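Local coordinates for protein BT_4661 (Bacteroides thetaiotaomicron, PDB 4AK2) that binds heparin and heparan sulphate as a SusE-like glycan-binding protein at the cell surface, probably capturing these sulphated polysaccharides for the heparin utilisation system, at residues D26-A32 with V111-M117; G87-M91 with V269-F273. One frame throughout, in Å; residues are numbered along the deposited sequence.

How the contacts relate
This chain is the C-terminal ligand-binding part of a longer protein, and the two contacts lie side by side in it, their centres about 8 Å apart. Along the chain the segments alternate, in the order 26-32, 87-91, 111-117, 269-273. Contact 1 pairs the outermost strand 27-30 with strand 105-115; contact 2 lies on the neighbouring strand 89-98 of the same four-stranded mixed sheet and joins it to strand 268-276 of a second sheet. They touch directly: G87 N lies 2.7 Å from F115 O and G90 N 2.8 Å from F113 O, both probable hydrogen bonds. The sheet edge is thus connected through strand 89-98 to the glycan and sodium sites.

Contact 1: D26-A32 with V111-M117; sequences DQFRIEA and VFFHFSM
Two parallel β-strands, 27-30 and 111-115, pair at the edge of a mixed four-stranded sheet; their axes approach to 4.6 Å and run 17° apart. The register is Q27-F112, F28-F113, R29-H114 and I30-F115 (CA-CA 4.5 to 4.8 Å). Five main-chain hydrogen bonds zigzag between them: F112 N to D26 O 3.0 Å, F28 N to F112 O 2.9 Å, H114 N to F28 O 2.9 Å, I30 N to H114 O 2.7 Å and S116 N to I30 O 2.9 Å. R29 N turns outward to N15 OD1. F28, I30, F113 and F115 share one face, where I30 CG2 lies 3.6 Å from F115 CE1 and F28 CB 4.0 Å from F113 CD2. Q27, R29, F112 and H114 share the other. Polar ends here are satisfied largely from outside: Q27 by A25 O and V131 N, R29 NH1 by T128 OG1 and NH2 by Y127 O. D26 OD1 and OD2 accept from G13 N and Y12 N, and S116 OG bonds to E126. R29 (chi1 t, chi2 t, chi3 m) and H114 (chi1 t) converge on the face of Q27 and F112, R29 NE donating edge-on to H114 ND1 at 2.9 Å.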
loop_
_atom_site.group_PDB
_atom_site.type_symbol
_atom_site.label_atom_id
_atom_site.label_comp_id
_atom_site.label_asym_id
_atom_site.label_seq_id
_atom_site.Cartn_x
_atom_site.Cartn_y
_atom_site.Cartn_z
ATOM N N ASP A 26 -8.974 -1.450 4.130
ATOM C CA ASP A 26 -9.453 -2.803 3.851
ATOM C C ASP A 26 -8.283 -3.625 3.325
ATOM O O ASP A 26 -7.688 -3.267 2.277
ATOM C CB ASP A 26 -10.608 -2.773 2.852
ATOM C CG ASP A 26 -11.903 -2.272 3.451
ATOM O OD1 ASP A 26 -12.003 -2.165 4.700
ATOM O OD2 ASP A 26 -12.839 -2.004 2.660
ATOM N N GLN A 27 -7.882 -4.648 4.058
ATOM C CA GLN A 27 -6.606 -5.323 3.775
ATOM C C GLN A 27 -6.601 -6.739 4.285
ATOM O O GLN A 27 -7.108 -7.025 5.361
ATOM C CB GLN A 27 -5.457 -4.492 4.363
ATOM C CG GLN A 27 -5.386 -4.510 5.905
ATOM C CD GLN A 27 -4.522 -3.382 6.416
ATOM O OE1 GLN A 27 -3.312 -3.472 6.447
ATOM N NE2 GLN A 27 -5.187 -2.290 6.866
ATOM N N PHE A 28 -6.082 -7.656 3.451
ATOM C CA PHE A 28 -6.129 -9.083 3.705
ATOM C C PHE A 28 -4.802 -9.734 3.461
ATOM O O PHE A 28 -4.203 -9.530 2.416
ATOM C CB PHE A 28 -7.225 -9.740 2.815
ATOM C CG PHE A 28 -8.569 -9.185 3.155
ATOM C CD1 PHE A 28 -9.036 -8.018 2.562
ATOM C CD2 PHE A 28 -9.337 -9.765 4.167
ATOM C CE1 PHE A 28 -10.246 -7.438 2.976
ATOM C CE2 PHE A 28 -10.548 -9.182 4.575
ATOM C CZ PHE A 28 -10.980 -8.032 4.005
ATOM N N ARG A 29 -4.345 -10.493 4.442
ATOM C CA ARG A 29 -3.112 -11.237 4.328
ATOM C C ARG A 29 -3.420 -12.680 3.995
ATOM O O ARG A 29 -4.311 -13.308 4.576
ATOM C CB ARG A 29 -2.312 -11.156 5.656
ATOM C CG ARG A 29 -1.071 -12.059 5.641
ATOM C CD ARG A 29 -0.119 -11.709 6.777
ATOM N NE ARG A 29 0.574 -10.452 6.514
ATOM C CZ ARG A 29 0.733 -9.440 7.378
ATOM N NH1 ARG A 29 0.217 -9.455 8.647
ATOM N NH2 ARG A 29 1.416 -8.384 6.962
ATOM N N ILE A 30 -2.642 -13.219 3.067
ATOM C CA ILE A 30 -2.577 -14.662 2.835
ATOM C C ILE A 30 -1.359 -15.136 3.622
ATOM O O ILE A 30 -0.231 -14.691 3.361
ATOM C CB ILE A 30 -2.453 -15.010 1.336
ATOM C CG1 ILE A 30 -3.638 -14.403 0.559
ATOM C CG2 ILE A 30 -2.372 -16.522 1.167
ATOM C CD1 ILE A 30 -3.426 -13.019 -0.004
ATOM N N GLU A 31 -1.592 -15.999 4.614
ATOM C CA GLU A 31 -0.541 -16.424 5.534
ATOM C C GLU A 31 0.593 -17.143 4.793
ATOM O O GLU A 31 0.381 -17.760 3.747
ATOM C CB GLU A 31 -1.115 -17.349 6.620
ATOM C CG GLU A 31 -1.503 -18.743 6.086
ATOM C CD GLU A 31 -2.119 -19.642 7.169
ATOM O OE1 GLU A 31 -1.676 -19.576 8.353
ATOM O OE2 GLU A 31 -3.055 -20.406 6.845
ATOM N N ALA A 32 1.790 -17.077 5.366
ATOM C CA ALA A 32 2.945 -17.766 4.839
ATOM C C ALA A 32 2.603 -19.234 4.579
ATOM O O ALA A 32 2.037 -19.916 5.451
ATOM C CB ALA A 32 4.106 -17.630 5.796
ATOM N N VAL A 111 -8.887 -1.986 -2.036
ATOM C CA VAL A 111 -8.708 -3.126 -1.168
ATOM C C VAL A 111 -7.307 -3.666 -1.399
ATOM O O VAL A 111 -6.904 -3.829 -2.576
ATOM C CB VAL A 111 -9.794 -4.214 -1.347
ATOM C CG1 VAL A 111 -9.564 -5.396 -0.396
ATOM C CG2 VAL A 111 -11.180 -3.610 -1.195
ATOM N N PHE A 112 -6.573 -3.996 -0.359
ATOM C CA PHE A 112 -5.201 -4.395 -0.435
ATOM C C PHE A 112 -5.000 -5.823 0.024
ATOM O O PHE A 112 -5.753 -6.341 0.872
ATOM C CB PHE A 112 -4.358 -3.470 0.426
ATOM C CG PHE A 112 -4.422 -2.019 0.029
ATOM C CD1 PHE A 112 -5.401 -1.183 0.574
ATOM C CD2 PHE A 112 -3.456 -1.435 -0.792
ATOM C CE1 PHE A 112 -5.436 0.160 0.273
ATOM C CE2 PHE A 112 -3.510 -0.086 -1.116
ATOM C CZ PHE A 112 -4.483 0.748 -0.537
ATOM N N PHE A 113 -3.967 -6.452 -0.533
ATOM C CA PHE A 113 -3.606 -7.837 -0.242
ATOM C C PHE A 113 -2.141 -7.993 0.011
ATOM O O PHE A 113 -1.342 -7.330 -0.629
ATOM C CB PHE A 113 -4.026 -8.771 -1.409
ATOM C CG PHE A 113 -5.495 -8.821 -1.605
ATOM C CD1 PHE A 113 -6.142 -7.851 -2.384
ATOM C CD2 PHE A 113 -6.255 -9.831 -1.020
ATOM C CE1 PHE A 113 -7.551 -7.860 -2.540
ATOM C CE2 PHE A 113 -7.658 -9.856 -1.160
ATOM C CZ PHE A 113 -8.308 -8.885 -1.946
ATOM N N HIS A 114 -1.790 -8.868 0.953
ATOM C CA HIS A 114 -0.381 -9.218 1.192
ATOM C C HIS A 114 -0.245 -10.697 1.211
ATOM O O HIS A 114 -0.912 -11.396 1.993
ATOM C CB HIS A 114 0.097 -8.686 2.562
ATOM C CG HIS A 114 1.540 -9.089 2.881
ATOM N ND1 HIS A 114 1.908 -9.719 4.019
ATOM C CD2 HIS A 114 2.699 -8.954 2.114
ATOM C CE1 HIS A 114 3.236 -9.941 4.007
ATOM N NE2 HIS A 114 3.722 -9.496 2.836
ATOM N N PHE A 115 0.610 -11.238 0.346
ATOM C CA PHE A 115 0.904 -12.683 0.308
ATOM C C PHE A 115 2.193 -12.839 1.110
ATOM O O PHE A 115 3.283 -12.550 0.605
ATOM C CB PHE A 115 0.995 -13.199 -1.120
ATOM C CG PHE A 115 0.916 -14.703 -1.274
ATOM C CD1 PHE A 115 0.964 -15.605 -0.187
ATOM C CD2 PHE A 115 0.773 -15.221 -2.561
ATOM C CE1 PHE A 115 0.861 -16.990 -0.390
ATOM C CE2 PHE A 115 0.687 -16.592 -2.776
ATOM C CZ PHE A 115 0.728 -17.469 -1.691
ATOM N N SER A 116 2.084 -13.283 2.352
ATOM C CA SER A 116 3.256 -13.389 3.212
ATOM C C SER A 116 4.098 -14.624 2.868
ATOM O O SER A 116 3.636 -15.517 2.154
ATOM C CB SER A 116 2.848 -13.426 4.678
ATOM O OG SER A 116 4.007 -13.159 5.441
ATOM N N MET A 117 5.334 -14.674 3.378
ATOM C CA MET A 117 6.205 -15.819 3.175
ATOM C C MET A 117 7.342 -15.795 4.181
ATOM O O MET A 117 7.637 -14.753 4.778
ATOM C CB MET A 117 6.792 -15.812 1.761
ATOM C CG MET A 117 7.881 -14.778 1.528
ATOM S SD MET A 117 8.501 -14.772 -0.160
ATOM C CE MET A 117 9.232 -16.402 -0.277
#

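Contact 2: G87-M91 with V269-F273; sequences GQCGM and VSPIF. With NA (sodium ion), chain C; SGN (2-deoxy-6-O-sulfo-2-(sulfoamino)-alpha-D-glucopyranose), chain B.
The glycan pocket and a sodium site meet here, where segment 87-91, which runs into strand 89-98, packs against the irregular segment 269-273; the CA 87-to-91 and CA 269-to-273 directions are 25° apart. S270 N donates to G87 O at 2.9 Å; the nearest CA pairs are G87-V269 (5.1 Å) and Q88-S270 (4.7 Å). G87 has phi/psi of 88/1, at which a CB would jam against the preceding carbonyl. Q88 leaves the backbone away from S270, but its m, m rotamer folds the amide back, and Q88 NE2 makes a weak hydrogen bond to S270 OG at 3.1 Å. A water donates to Q88 OE1 at 2.6 Å and binds sodium at 2.6 Å; S270 OG (2.9 Å) and D163 O also bind the ion. Q88 CD comes within 3.3 Å of O3S, on the N-sulphate of SGN; K85 NZ hydrogen-bonds to the same sugar. The F273 ring packs on C89 CB (3.8 Å from F273 CD2) and M91 CB (3.7 Å from F273 CZ); M91 SD, 4.7 Å from its centroid, makes an oblique Met-aromatic contact. G87 and Q88 both face F115 on the adjacent strand, the pairing of a G1 β-bulge.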
loop_
_atom_site.group_PDB
_atom_site.type_symbol
_atom_site.label_atom_id
_atom_site.label_comp_id
_atom_site.label_asym_id
_atom_site.label_seq_id
_atom_site.Cartn_x
_atom_site.Cartn_y
_atom_site.Cartn_z
ATOM N N GLY A 87 5.396 -12.968 -0.997
ATOM C CA GLY A 87 6.272 -11.874 -0.575
ATOM C C GLY A 87 5.873 -10.507 -1.094
ATOM O O GLY A 87 6.554 -9.521 -0.817
ATOM N N GLN A 88 4.771 -10.440 -1.846
ATOM C CA GLN A 88 4.318 -9.187 -2.485
ATOM C C GLN A 88 2.943 -8.741 -1.972
ATOM O O GLN A 88 2.156 -9.581 -1.519
ATOM C CB GLN A 88 4.199 -9.381 -4.019
ATOM C CG GLN A 88 5.510 -9.635 -4.738
ATOM C CD GLN A 88 6.274 -8.338 -4.706
ATOM O OE1 GLN A 88 5.769 -7.273 -5.123
ATOM N NE2 GLN A 88 7.442 -8.390 -4.145
ATOM N N CYS A 89 2.662 -7.440 -2.119
ATOM C CA CYS A 89 1.314 -6.938 -1.954
ATOM C C CYS A 89 0.670 -6.669 -3.292
ATOM O O CYS A 89 1.341 -6.388 -4.292
ATOM C CB CYS A 89 1.321 -5.633 -1.150
ATOM S SG CYS A 89 1.787 -5.781 0.582
ATOM N N GLY A 90 -0.658 -6.728 -3.291
ATOM C CA GLY A 90 -1.453 -6.343 -4.445
ATOM C C GLY A 90 -2.498 -5.322 -4.027
ATOM O O GLY A 90 -2.769 -5.100 -2.812
ATOM N N MET A 91 -3.154 -4.708 -4.996
ATOM C CA MET A 91 -4.140 -3.653 -4.764
ATOM C C MET A 91 -5.225 -3.758 -5.842
ATOM O O MET A 91 -4.873 -3.908 -7.037
ATOM C CB MET A 91 -3.447 -2.296 -4.827
ATOM C CG MET A 91 -4.389 -1.115 -4.745
ATOM S SD MET A 91 -3.480 0.398 -5.140
ATOM C CE MET A 91 -4.793 1.593 -4.914
ATOM N N VAL A 269 11.477 -8.253 -0.877
ATOM C CA VAL A 269 10.019 -8.359 -0.625
ATOM C C VAL A 269 9.360 -7.026 -0.890
ATOM O O VAL A 269 10.042 -5.976 -0.867
ATOM C CB VAL A 269 9.731 -8.839 0.828
ATOM C CG1 VAL A 269 9.962 -10.343 0.977
ATOM C CG2 VAL A 269 10.524 -8.013 1.858
ATOM N N SER A 270 8.037 -7.025 -1.061
ATOM C CA SER A 270 7.290 -5.773 -1.103
ATOM C C SER A 270 6.145 -5.885 -0.104
ATOM O O SER A 270 4.994 -6.173 -0.441
ATOM C CB SER A 270 6.790 -5.449 -2.514
ATOM O OG SER A 270 7.885 -5.359 -3.452
ATOM N N PRO A 271 6.480 -5.655 1.184
ATOM C CA PRO A 271 5.574 -6.009 2.292
ATOM C C PRO A 271 4.608 -4.905 2.724
ATOM O O PRO A 271 3.788 -5.141 3.640
ATOM C CB PRO A 271 6.596 -6.306 3.414
ATOM C CG PRO A 271 7.678 -5.260 3.190
ATOM C CD PRO A 271 7.841 -5.291 1.648
ATOM N N ILE A 272 4.721 -3.723 2.149
ATOM C CA ILE A 272 3.939 -2.584 2.676
ATOM C C ILE A 272 3.478 -1.657 1.551
ATOM O O ILE A 272 4.250 -1.314 0.655
ATOM C CB ILE A 272 4.740 -1.822 3.769
ATOM C CG1 ILE A 272 3.878 -0.752 4.478
ATOM C CG2 ILE A 272 6.004 -1.176 3.224
ATOM C CD1 ILE A 272 4.534 -0.151 5.725
ATOM N N PHE A 273 2.233 -1.238 1.651
ATOM C CA PHE A 273 1.698 -0.201 0.799
ATOM C C PHE A 273 1.556 1.097 1.566
ATOM O O PHE A 273 1.133 1.052 2.750
ATOM C CB PHE A 273 0.309 -0.604 0.252
ATOM C CG PHE A 273 0.257 -0.851 -1.234
ATOM C CD1 PHE A 273 0.313 0.218 -2.123
ATOM C CD2 PHE A 273 0.051 -2.133 -1.685
ATOM C CE1 PHE A 273 0.256 -0.002 -3.497
ATOM C CE2 PHE A 273 -0.039 -2.383 -3.060
ATOM C CZ PHE A 273 0.047 -1.305 -3.951
HETATM NA NA NA C . 7.519 -3.613 -5.708
HETATM C C1 SGN B . 9.674 -9.826 -11.751
HETATM C C2 SGN B . 9.137 -10.753 -10.654
HETATM C C3 SGN B . 9.981 -12.008 -10.538
HETATM C C4 SGN B . 10.068 -12.673 -11.909
HETATM C C5 SGN B . 10.554 -11.685 -13.000
HETATM C C6 SGN B . 10.437 -12.227 -14.392
HETATM N N2 SGN B . 9.123 -10.089 -9.372
HETATM O O3 SGN B . 9.304 -12.919 -9.666
HETATM O O4 SGN B . 11.075 -13.698 -11.931
HETATM O O5 SGN B . 9.708 -10.513 -12.993
HETATM O O6 SGN B . 9.092 -12.673 -14.609
HETATM S S1 SGN B . 7.954 -9.087 -8.933
HETATM O O1S SGN B . 8.198 -7.828 -9.576
HETATM O O2S SGN B . 6.749 -9.732 -9.370
HETATM O O3S SGN B . 8.102 -8.875 -7.348
HETATM S S2 SGN B . 8.859 -13.550 -15.889
HETATM O O4S SGN B . 9.676 -14.781 -15.900
HETATM O O5S SGN B . 9.365 -12.682 -17.134
HETATM O O6S SGN B . 7.429 -13.761 -15.908
HETATM O O HOH W 1 5.560 -5.078 -6.490
#